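Local coordinates for protein MmeI (Methylophilus methylotrophus, PDB 5HR4) that acts as a Type IIL restriction-modification enzyme on DNA, and probably methylates adenine at N6 using S-adenosyl-L-methionine as methyl donor, at residues A515-Q526 / L550-I559; F254-F262 / F445-T453. All blocks are in the same frame, centred on the assembly; numbering follows the deposited sequence.

Contact 1 of 2, residues A515-Q526 / L550-I559; sequences AAWYPKAAHYIQ and LWPLLLSLGI. With SFG (sinefungin), chain H.
From Ala515 beside Leu550 to Ala522 beside Ile559, the two segments keep a common course. Helix 517-524 and the 550-556 part of helix 544-556 point the same way, only 6° from parallel, and their axes come within 10.3 Å. Gly558, at positive phi, ends the second helix in a Schellman motif: Ile559 N bonds to Leu554 O and Gly558 N to Leu555 O, and the chain turns so that Ile559 still meets Ala522.

Aliphatic branches do most of the touching. Leu554 CD1 slants across Tyr518, 3.7 Å from CD2, and the same methyl lies over one face of the Trp551 ring, toward its rim. Alongside, Leu553, whose CG stands anti to the backbone N (chi1 173°), sends CD2 to 3.9 Å from CG of the Pro519 ring at about a right angle. Ala522 CB is met by Ile559 CD1 at 3.7 Å and also by Leu557. The CD1 of Leu557 sits over one face of the His523 imidazole, 4.0 Å from its centroid, a CH-pi contact displaced toward the rim; a weak bond from ND1 to Pro519 O ties that ring back to its own helix.

Trp517 faces elsewhere: its CZ2 lies 3.6 Å from C6 of sinefungin, which meets the indole at its edge, while NE1 binds Pro362 O. Tyr518 and Trp551 both rest on Ile585 of strand 581-588, so the pair packs on this part of the Rossmann-like methyltransferase sheet. The chemistry between the helices is thus chiefly that of leucine and isoleucine methyls against alanine, proline and aromatic groups, a largely buried hydrophobic seam whose hold depends on shape more than on directional bonds.

Contact 2 of 2, residues F254-F262 / F445-T453; sequences FPYINGKLF and FARIPLKST
Ile257 and Leu450 join two loops by the contact's one clear hydrogen bond, from Leu450 N to Ile257 O at 2.7 Å. The backbones lie close here, and a cis peptide precedes Pro449. Gly259 packs against Leu450 at a point where a beta carbon would run into the leucine.

Apolar contacts flank the bond. Ile257 divides its branches: CG2, anti to the backbone N, lies beside Leu450 CD1 at 3.6 Å, whereas CD1 meets Ile448 CG2 at 3.5 Å. Leu261 CD2 slants in upon the same Leu450 methyl. Beyond, Phe195 of helix 183-200 touches Ile257 and Leu261, and Trp427 of helix 416-440 touches Leu450.

Tyr256 and Pro449 pack at one end, their side chains crossing at a slant. Tyr256 brings CE2 to 3.6 Å from Pro449 CG, and its hydroxyl makes a weak bond to Asn258 OD1. An alanine in place of Tyr256 is likely to open a gap beside Pro449 and to deprive Asn258 OD1 of that donor. The outcome is a mixed joint between the helicase spacer and methyltransferase regions: one backbone bond ties the two loops together, and branched side chains and a proline ring fill in around it.

In the fold
The two contacts illustrate packing within a domain and packing between regions of the chain. Contact 1 belongs wholly to the methyltransferase; contact 2 joins it to the helicase spacer. Their centres are 39 Å apart and their nearest atoms about 15 Å, so they do not touch. They lie differently to the mixed sheet: side chains of contact 1 touch strands 532-538 and 581-588, whereas the loop 445-453 leads into the edge strand 455-458. Sinefungin reaches contact 1 directly through Trp517, and beyond strand 455-458 it is hydrogen-bonded by Ala461. Bound DNA lies about 9 Å from the nearest atom of contact 1 but about 23 Å from that of contact 2.

Contact 1 of 2, residues A515-Q526 / L550-I559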
loop_
_atom_site.group_PDB
_atom_site.type_symbol
_atom_site.label_atom_id
_atom_site.label_comp_id
_atom_site.label_asym_id
_atom_site.label_seq_id
_atom_site.Cartn_x
_atom_site.Cartn_y
_atom_site.Cartn_z
ATOM N N ALA A 515 -1.326 -5.824 8.137
ATOM C CA ALA A 515 -0.562 -6.568 9.132
ATOM C C ALA A 515 -1.128 -7.963 9.339
ATOM O O ALA A 515 -0.369 -8.914 9.511
ATOM C CB ALA A 515 -0.523 -5.804 10.448
ATOM N N ALA A 516 -2.454 -8.113 9.247
ATOM C CA ALA A 516 -3.109 -9.407 9.460
ATOM C C ALA A 516 -2.497 -10.554 8.646
ATOM O O ALA A 516 -2.433 -11.689 9.127
ATOM C CB ALA A 516 -4.591 -9.283 9.139
ATOM N N TRP A 517 -2.073 -10.306 7.408
ATOM C CA TRP A 517 -1.541 -11.427 6.626
ATOM C C TRP A 517 -0.216 -11.960 7.168
ATOM O O TRP A 517 0.147 -13.093 6.846
ATOM C CB TRP A 517 -1.359 -11.051 5.150
ATOM C CG TRP A 517 -2.617 -11.162 4.352
ATOM C CD1 TRP A 517 -2.891 -12.059 3.367
ATOM C CD2 TRP A 517 -3.784 -10.349 4.486
ATOM N NE1 TRP A 517 -4.157 -11.852 2.874
ATOM C CE2 TRP A 517 -4.724 -10.804 3.544
ATOM C CE3 TRP A 517 -4.120 -9.271 5.307
ATOM C CZ2 TRP A 517 -5.978 -10.220 3.398
ATOM C CZ3 TRP A 517 -5.372 -8.691 5.168
ATOM C CH2 TRP A 517 -6.287 -9.168 4.221
ATOM N N TYR A 518 0.507 -11.181 7.983
ATOM C CA TYR A 518 1.807 -11.642 8.467
ATOM C C TYR A 518 1.690 -12.765 9.493
ATOM O O TYR A 518 2.393 -13.782 9.344
ATOM C CB TYR A 518 2.610 -10.459 9.013
ATOM C CG TYR A 518 3.192 -9.562 7.948
ATOM C CD1 TYR A 518 2.385 -8.674 7.240
ATOM C CD2 TYR A 518 4.552 -9.584 7.668
ATOM C CE1 TYR A 518 2.905 -7.852 6.280
ATOM C CE2 TYR A 518 5.094 -8.759 6.701
ATOM C CZ TYR A 518 4.264 -7.899 6.010
ATOM O OH TYR A 518 4.794 -7.077 5.051
ATOM N N PRO A 519 0.877 -12.659 10.550
ATOM C CA PRO A 519 0.734 -13.808 11.457
ATOM C C PRO A 519 0.114 -15.012 10.781
ATOM O O PRO A 519 0.478 -16.147 11.113
ATOM C CB PRO A 519 -0.175 -13.268 12.571
ATOM C CG PRO A 519 -0.026 -11.807 12.500
ATOM C CD PRO A 519 0.134 -11.495 11.051
ATOM N N LYS A 520 -0.824 -14.797 9.852
ATOM C CA LYS A 520 -1.366 -15.897 9.061
ATOM C C LYS A 520 -0.244 -16.678 8.400
ATOM O O LYS A 520 -0.025 -17.852 8.715
ATOM C CB LYS A 520 -2.352 -15.364 8.018
ATOM C CG LYS A 520 -3.767 -15.329 8.510
ATOM C CD LYS A 520 -4.260 -16.733 8.804
ATOM C CE LYS A 520 -5.748 -16.880 8.565
ATOM N NZ LYS A 520 -6.223 -18.257 8.917
ATOM N N ALA A 521 0.490 -16.028 7.487
ATOM C CA ALA A 521 1.662 -16.648 6.874
ATOM C C ALA A 521 2.579 -17.254 7.923
ATOM O O ALA A 521 3.016 -18.402 7.784
ATOM C CB ALA A 521 2.427 -15.621 6.044
ATOM N N ALA A 522 2.851 -16.510 9.002
ATOM C CA ALA A 522 3.772 -17.001 10.027
ATOM C C ALA A 522 3.259 -18.277 10.684
ATOM O O ALA A 522 4.045 -19.173 11.003
ATOM C CB ALA A 522 4.020 -15.927 11.079
ATOM N N HIS A 523 1.947 -18.384 10.899
ATOM C CA HIS A 523 1.404 -19.626 11.447
ATOM C C HIS A 523 1.379 -20.728 10.394
ATOM O O HIS A 523 1.682 -21.887 10.689
ATOM C CB HIS A 523 0.006 -19.383 12.028
ATOM C CG HIS A 523 0.025 -18.767 13.398
ATOM N ND1 HIS A 523 -0.355 -17.461 13.639
ATOM C CD2 HIS A 523 0.400 -19.274 14.597
ATOM C CE1 HIS A 523 -0.226 -17.195 14.928
ATOM N NE2 HIS A 523 0.228 -18.279 15.532
ATOM N N TYR A 524 1.061 -20.370 9.151
ATOM C CA TYR A 524 0.988 -21.343 8.072
ATOM C C TYR A 524 2.324 -22.043 7.835
ATOM O O TYR A 524 2.372 -23.266 7.653
ATOM C CB TYR A 524 0.526 -20.628 6.811
ATOM C CG TYR A 524 0.460 -21.479 5.564
ATOM C CD1 TYR A 524 -0.524 -22.443 5.406
ATOM C CD2 TYR A 524 1.348 -21.283 4.523
ATOM C CE1 TYR A 524 -0.592 -23.206 4.252
ATOM C CE2 TYR A 524 1.281 -22.037 3.370
ATOM C CZ TYR A 524 0.310 -22.991 3.239
ATOM O OH TYR A 524 0.232 -23.741 2.091
ATOM N N ILE A 525 3.425 -21.288 7.808
ATOM C CA ILE A 525 4.713 -21.894 7.466
ATOM C C ILE A 525 5.350 -22.586 8.652
ATOM O O ILE A 525 6.420 -23.192 8.500
ATOM C CB ILE A 525 5.712 -20.868 6.885
ATOM C CG1 ILE A 525 6.153 -19.864 7.946
ATOM C CG2 ILE A 525 5.092 -20.132 5.712
ATOM C CD1 ILE A 525 7.211 -18.904 7.438
ATOM N N GLN A 526 4.729 -22.516 9.831
ATOM C CA GLN A 526 5.312 -23.157 11.003
ATOM C C GLN A 526 5.525 -24.649 10.766
ATOM O O GLN A 526 6.435 -25.243 11.354
ATOM C CB GLN A 526 4.415 -22.915 12.225
ATOM C CG GLN A 526 5.160 -22.789 13.552
ATOM C CD GLN A 526 6.034 -21.538 13.631
ATOM O OE1 GLN A 526 5.536 -20.419 13.516
ATOM N NE2 GLN A 526 7.342 -21.725 13.826
ATOM N N LEU A 550 3.315 -5.276 15.987
ATOM C CA LEU A 550 3.381 -6.352 15.002
ATOM C C LEU A 550 4.616 -7.223 15.133
ATOM O O LEU A 550 4.527 -8.444 14.991
ATOM C CB LEU A 550 3.335 -5.784 13.581
ATOM C CG LEU A 550 3.448 -6.840 12.479
ATOM C CD1 LEU A 550 2.392 -7.911 12.673
ATOM C CD2 LEU A 550 3.280 -6.208 11.128
ATOM N N TRP A 551 5.760 -6.631 15.406
ATOM C CA TRP A 551 7.015 -7.366 15.338
ATOM C C TRP A 551 7.357 -8.165 16.595
ATOM O O TRP A 551 8.034 -9.197 16.482
ATOM C CB TRP A 551 8.120 -6.384 14.960
ATOM C CG TRP A 551 7.848 -5.965 13.576
ATOM C CD1 TRP A 551 7.220 -4.822 13.162
ATOM C CD2 TRP A 551 8.094 -6.737 12.400
ATOM N NE1 TRP A 551 7.098 -4.820 11.791
ATOM C CE2 TRP A 551 7.626 -5.989 11.300
ATOM C CE3 TRP A 551 8.694 -7.982 12.167
ATOM C CZ2 TRP A 551 7.736 -6.446 9.985
ATOM C CZ3 TRP A 551 8.797 -8.434 10.867
ATOM C CH2 TRP A 551 8.319 -7.667 9.792
ATOM N N PRO A 552 6.928 -7.756 17.798
ATOM C CA PRO A 552 7.033 -8.683 18.935
ATOM C C PRO A 552 6.401 -10.032 18.642
ATOM O O PRO A 552 7.021 -11.078 18.874
ATOM C CB PRO A 552 6.310 -7.924 20.051
ATOM C CG PRO A 552 6.619 -6.519 19.766
ATOM C CD PRO A 552 6.569 -6.401 18.262
ATOM N N LEU A 553 5.178 -10.030 18.110
ATOM C CA LEU A 553 4.518 -11.287 17.788
ATOM C C LEU A 553 5.247 -12.033 16.675
ATOM O O LEU A 553 5.381 -13.262 16.733
ATOM C CB LEU A 553 3.068 -11.027 17.398
ATOM C CG LEU A 553 2.322 -12.257 16.889
ATOM C CD1 LEU A 553 2.096 -13.258 18.010
ATOM C CD2 LEU A 553 1.007 -11.854 16.226
ATOM N N LEU A 554 5.730 -11.323 15.653
ATOM C CA LEU A 554 6.357 -12.022 14.535
ATOM C C LEU A 554 7.683 -12.650 14.955
ATOM O O LEU A 554 7.950 -13.817 14.642
ATOM C CB LEU A 554 6.553 -11.078 13.345
ATOM C CG LEU A 554 5.295 -10.719 12.541
ATOM C CD1 LEU A 554 5.617 -10.017 11.214
ATOM C CD2 LEU A 554 4.462 -11.949 12.303
ATOM N N LEU A 555 8.526 -11.894 15.670
ATOM C CA LEU A 555 9.817 -12.439 16.093
ATOM C C LEU A 555 9.630 -13.653 16.997
ATOM O O LEU A 555 10.320 -14.666 16.842
ATOM C CB LEU A 555 10.651 -11.363 16.793
ATOM C CG LEU A 555 11.135 -10.161 15.964
ATOM C CD1 LEU A 555 11.904 -9.169 16.825
ATOM C CD2 LEU A 555 12.006 -10.596 14.803
ATOM N N SER A 556 8.668 -13.585 17.918
ATOM C CA SER A 556 8.420 -14.693 18.830
ATOM C C SER A 556 8.045 -15.975 18.101
ATOM O O SER A 556 8.156 -17.055 18.688
ATOM C CB SER A 556 7.306 -14.325 19.818
ATOM O OG SER A 556 6.026 -14.486 19.229
ATOM N N LEU A 557 7.594 -15.888 16.853
ATOM C CA LEU A 557 7.180 -17.069 16.106
ATOM C C LEU A 557 8.293 -17.644 15.246
ATOM O O LEU A 557 8.059 -18.619 14.523
ATOM C CB LEU A 557 5.967 -16.744 15.236
ATOM C CG LEU A 557 4.668 -16.507 16.018
ATOM C CD1 LEU A 557 3.497 -16.299 15.065
ATOM C CD2 LEU A 557 4.378 -17.658 16.973
ATOM N N GLY A 558 9.496 -17.080 15.326
ATOM C CA GLY A 558 10.616 -17.512 14.536
ATOM C C GLY A 558 10.830 -16.734 13.258
ATOM O O GLY A 558 11.733 -17.083 12.487
ATOM N N ILE A 559 10.035 -15.692 13.000
ATOM C CA ILE A 559 10.086 -15.038 11.701
ATOM C C ILE A 559 11.351 -14.210 11.600
ATOM O O ILE A 559 11.687 -13.440 12.513
ATOM C CB ILE A 559 8.849 -14.167 11.463
ATOM C CG1 ILE A 559 7.599 -15.039 11.369
ATOM C CG2 ILE A 559 9.024 -13.396 10.168
ATOM C CD1 ILE A 559 7.544 -15.853 10.123
HETATM N N SFG H . -1.918 -8.082 -6.362
HETATM C CA SFG H . -3.186 -7.918 -7.041
HETATM C C SFG H . -2.879 -7.492 -8.464
HETATM O O SFG H . -1.683 -7.344 -8.801
HETATM O OXT SFG H . -3.793 -7.295 -9.301
HETATM C CB SFG H . -4.025 -6.852 -6.343
HETATM C CG SFG H . -4.157 -7.244 -4.879
HETATM C CD SFG H . -4.753 -6.043 -4.179
HETATM N NE SFG H . -3.661 -5.127 -3.914
HETATM C "C5'" SFG H . -5.476 -6.439 -2.881
HETATM C "C4'" SFG H . -6.581 -7.534 -3.066
HETATM O "O4'" SFG H . -6.868 -8.044 -1.902
HETATM C "C3'" SFG H . -7.929 -6.988 -3.569
HETATM O "O3'" SFG H . -8.137 -7.496 -4.807
HETATM C "C2'" SFG H . -9.001 -7.467 -2.547
HETATM O "O2'" SFG H . -10.230 -7.966 -3.226
HETATM C "C1'" SFG H . -8.427 -8.453 -1.936
HETATM N N9 SFG H . -8.798 -8.573 -0.560
HETATM C C8 SFG H . -9.031 -7.604 0.320
HETATM N N7 SFG H . -9.297 -8.166 1.502
HETATM C C5 SFG H . -9.219 -9.487 1.346
HETATM C C6 SFG H . -9.414 -10.512 2.239
HETATM N N6 SFG H . -9.752 -10.533 3.641
HETATM N N1 SFG H . -9.286 -11.778 1.862
HETATM C C2 SFG H . -8.956 -12.051 0.576
HETATM N N3 SFG H . -8.769 -11.037 -0.309
HETATM C C4 SFG H . -8.901 -9.748 0.078
#

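Contact 2 of 2, residues F254-F262 / F445-T453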
loop_
_atom_site.group_PDB
_atom_site.type_symbol
_atom_site.label_atom_id
_atom_site.label_comp_id
_atom_site.label_asym_id
_atom_site.label_seq_id
_atom_site.Cartn_x
_atom_site.Cartn_y
_atom_site.Cartn_z
ATOM N N PHE A 254 -15.944 -23.486 -34.287
ATOM C CA PHE A 254 -15.287 -23.137 -33.030
ATOM C C PHE A 254 -14.772 -24.386 -32.334
ATOM O O PHE A 254 -15.481 -25.389 -32.258
ATOM C CB PHE A 254 -16.247 -22.412 -32.089
ATOM C CG PHE A 254 -16.538 -21.011 -32.493
ATOM C CD1 PHE A 254 -15.786 -19.965 -31.989
ATOM C CD2 PHE A 254 -17.551 -20.735 -33.383
ATOM C CE1 PHE A 254 -16.044 -18.660 -32.370
ATOM C CE2 PHE A 254 -17.816 -19.437 -33.766
ATOM C CZ PHE A 254 -17.057 -18.397 -33.263
ATOM N N PRO A 255 -13.566 -24.345 -31.792
ATOM C CA PRO A 255 -12.988 -25.559 -31.204
ATOM C C PRO A 255 -13.658 -25.894 -29.889
ATOM O O PRO A 255 -14.311 -25.057 -29.266
ATOM C CB PRO A 255 -11.522 -25.172 -30.981
ATOM C CG PRO A 255 -11.605 -23.658 -30.686
ATOM C CD PRO A 255 -12.726 -23.146 -31.558
ATOM N N TYR A 256 -13.445 -27.127 -29.453
ATOM C CA TYR A 256 -13.765 -27.534 -28.088
ATOM C C TYR A 256 -12.720 -26.980 -27.113
ATOM O O TYR A 256 -11.507 -27.133 -27.330
ATOM C CB TYR A 256 -13.844 -29.066 -28.039
ATOM C CG TYR A 256 -13.855 -29.715 -26.668
ATOM C CD1 TYR A 256 -14.918 -29.528 -25.783
ATOM C CD2 TYR A 256 -12.814 -30.558 -26.271
ATOM C CE1 TYR A 256 -14.924 -30.142 -24.523
ATOM C CE2 TYR A 256 -12.811 -31.173 -25.021
ATOM C CZ TYR A 256 -13.865 -30.970 -24.147
ATOM O OH TYR A 256 -13.845 -31.589 -22.895
ATOM N N ILE A 257 -13.180 -26.315 -26.044
ATOM C CA ILE A 257 -12.288 -25.646 -25.095
ATOM C C ILE A 257 -12.346 -26.289 -23.699
ATOM O O ILE A 257 -11.308 -26.574 -23.092
ATOM C CB ILE A 257 -12.594 -24.133 -25.026
ATOM C CG1 ILE A 257 -12.509 -23.518 -26.419
ATOM C CG2 ILE A 257 -11.618 -23.430 -24.111
ATOM C CD1 ILE A 257 -11.068 -23.275 -26.846
ATOM N N ASN A 258 -13.548 -26.451 -23.148
ATOM C CA ASN A 258 -13.833 -27.202 -21.904
ATOM C C ASN A 258 -13.171 -26.505 -20.726
ATOM O O ASN A 258 -13.223 -25.270 -20.619
ATOM C CB ASN A 258 -13.415 -28.613 -22.025
ATOM C CG ASN A 258 -13.879 -29.471 -20.852
ATOM O OD1 ASN A 258 -13.350 -30.574 -20.662
ATOM N ND2 ASN A 258 -14.881 -28.982 -20.064
ATOM N N GLY A 259 -12.565 -27.263 -19.809
ATOM C CA GLY A 259 -11.986 -26.618 -18.648
ATOM C C GLY A 259 -13.046 -26.062 -17.715
ATOM O O GLY A 259 -14.171 -25.817 -18.155
ATOM N N LYS A 260 -12.706 -25.847 -16.434
ATOM C CA LYS A 260 -13.596 -25.170 -15.482
ATOM C C LYS A 260 -14.226 -23.893 -16.041
ATOM O O LYS A 260 -15.220 -23.403 -15.497
ATOM C CB LYS A 260 -12.807 -24.842 -14.207
ATOM C CG LYS A 260 -13.651 -24.510 -12.976
ATOM C CD LYS A 260 -12.759 -23.965 -11.863
ATOM C CE LYS A 260 -13.581 -23.272 -10.787
ATOM N NZ LYS A 260 -12.732 -22.590 -9.767
ATOM N N LEU A 261 -13.678 -23.348 -17.118
ATOM C CA LEU A 261 -14.156 -22.083 -17.656
ATOM C C LEU A 261 -15.460 -22.233 -18.406
ATOM O O LEU A 261 -16.238 -21.282 -18.440
ATOM C CB LEU A 261 -13.094 -21.459 -18.573
ATOM C CG LEU A 261 -13.413 -20.222 -19.432
ATOM C CD1 LEU A 261 -13.846 -19.041 -18.583
ATOM C CD2 LEU A 261 -12.219 -19.835 -20.294
ATOM N N PHE A 262 -15.746 -23.393 -19.002
ATOM C CA PHE A 262 -16.936 -23.498 -19.847
ATOM C C PHE A 262 -17.938 -24.555 -19.377
ATOM O O PHE A 262 -18.931 -24.827 -20.084
ATOM C CB PHE A 262 -16.517 -23.741 -21.302
ATOM C CG PHE A 262 -16.050 -22.493 -21.984
ATOM C CD1 PHE A 262 -16.968 -21.571 -22.459
ATOM C CD2 PHE A 262 -14.693 -22.202 -22.088
ATOM C CE1 PHE A 262 -16.545 -20.380 -23.064
ATOM C CE2 PHE A 262 -14.264 -21.015 -22.685
ATOM C CZ PHE A 262 -15.196 -20.099 -23.172
ATOM N N PHE A 445 2.309 -25.709 -30.804
ATOM C CA PHE A 445 2.012 -26.394 -29.558
ATOM C C PHE A 445 1.085 -25.521 -28.727
ATOM O O PHE A 445 1.474 -24.416 -28.334
ATOM C CB PHE A 445 3.293 -26.696 -28.801
ATOM C CG PHE A 445 3.071 -27.086 -27.384
ATOM C CD1 PHE A 445 2.809 -28.409 -27.050
ATOM C CD2 PHE A 445 3.135 -26.139 -26.369
ATOM C CE1 PHE A 445 2.611 -28.773 -25.730
ATOM C CE2 PHE A 445 2.943 -26.499 -25.046
ATOM C CZ PHE A 445 2.681 -27.817 -24.727
ATOM N N ALA A 446 -0.129 -26.022 -28.458
ATOM C CA ALA A 446 -1.112 -25.319 -27.644
ATOM C C ALA A 446 -1.724 -26.278 -26.630
ATOM O O ALA A 446 -1.807 -27.489 -26.853
ATOM C CB ALA A 446 -2.221 -24.692 -28.492
ATOM N N ARG A 447 -2.155 -25.716 -25.505
ATOM C CA ARG A 447 -2.842 -26.487 -24.486
ATOM C C ARG A 447 -4.340 -26.208 -24.533
ATOM O O ARG A 447 -4.928 -25.694 -23.568
ATOM C CB ARG A 447 -2.250 -26.195 -23.107
ATOM C CG ARG A 447 -0.905 -26.823 -22.903
ATOM C CD ARG A 447 -0.196 -26.184 -21.741
ATOM N NE ARG A 447 0.785 -27.092 -21.148
ATOM C CZ ARG A 447 1.785 -26.705 -20.360
ATOM N NH1 ARG A 447 1.955 -25.414 -20.075
ATOM N NH2 ARG A 447 2.621 -27.606 -19.856
ATOM N N ILE A 448 -4.953 -26.573 -25.656
ATOM C CA ILE A 448 -6.398 -26.523 -25.845
ATOM C C ILE A 448 -6.875 -27.917 -26.228
ATOM O O ILE A 448 -6.315 -28.518 -27.145
ATOM C CB ILE A 448 -6.814 -25.513 -26.929
ATOM C CG1 ILE A 448 -6.217 -24.132 -26.617
ATOM C CG2 ILE A 448 -8.339 -25.451 -27.039
ATOM C CD1 ILE A 448 -6.704 -23.544 -25.336
ATOM N N PRO A 449 -7.926 -28.457 -25.591
ATOM C CA PRO A 449 -8.750 -27.844 -24.559
ATOM C C PRO A 449 -8.045 -27.688 -23.209
ATOM O O PRO A 449 -6.986 -28.273 -22.947
ATOM C CB PRO A 449 -9.929 -28.826 -24.450
ATOM C CG PRO A 449 -9.347 -30.094 -24.787
ATOM C CD PRO A 449 -8.429 -29.796 -25.927
ATOM N N LEU A 450 -8.689 -26.914 -22.342
ATOM C CA LEU A 450 -8.126 -26.541 -21.054
ATOM C C LEU A 450 -8.191 -27.735 -20.111
ATOM O O LEU A 450 -9.227 -28.012 -19.509
ATOM C CB LEU A 450 -8.886 -25.335 -20.507
ATOM C CG LEU A 450 -8.788 -24.109 -21.429
ATOM C CD1 LEU A 450 -9.741 -22.993 -21.020
ATOM C CD2 LEU A 450 -7.335 -23.594 -21.477
ATOM N N LYS A 451 -7.082 -28.456 -19.973
ATOM C CA LYS A 451 -7.035 -29.593 -19.063
ATOM C C LYS A 451 -6.392 -29.276 -17.714
ATOM O O LYS A 451 -6.604 -30.020 -16.754
ATOM C CB LYS A 451 -6.299 -30.766 -19.719
ATOM N N SER A 452 -5.618 -28.205 -17.613
ATOM C CA SER A 452 -4.941 -27.826 -16.385
ATOM C C SER A 452 -5.658 -26.620 -15.801
ATOM O O SER A 452 -6.117 -25.739 -16.540
ATOM C CB SER A 452 -3.467 -27.495 -16.672
ATOM O OG SER A 452 -2.611 -27.885 -15.604
ATOM N N THR A 453 -5.806 -26.589 -14.480
ATOM C CA THR A 453 -6.498 -25.443 -13.940
ATOM C C THR A 453 -5.783 -24.885 -12.712
ATOM O O THR A 453 -5.303 -25.651 -11.854
ATOM C CB THR A 453 -7.971 -25.763 -13.597
ATOM O OG1 THR A 453 -8.044 -26.504 -12.374
ATOM C CG2 THR A 453 -8.641 -26.569 -14.724
#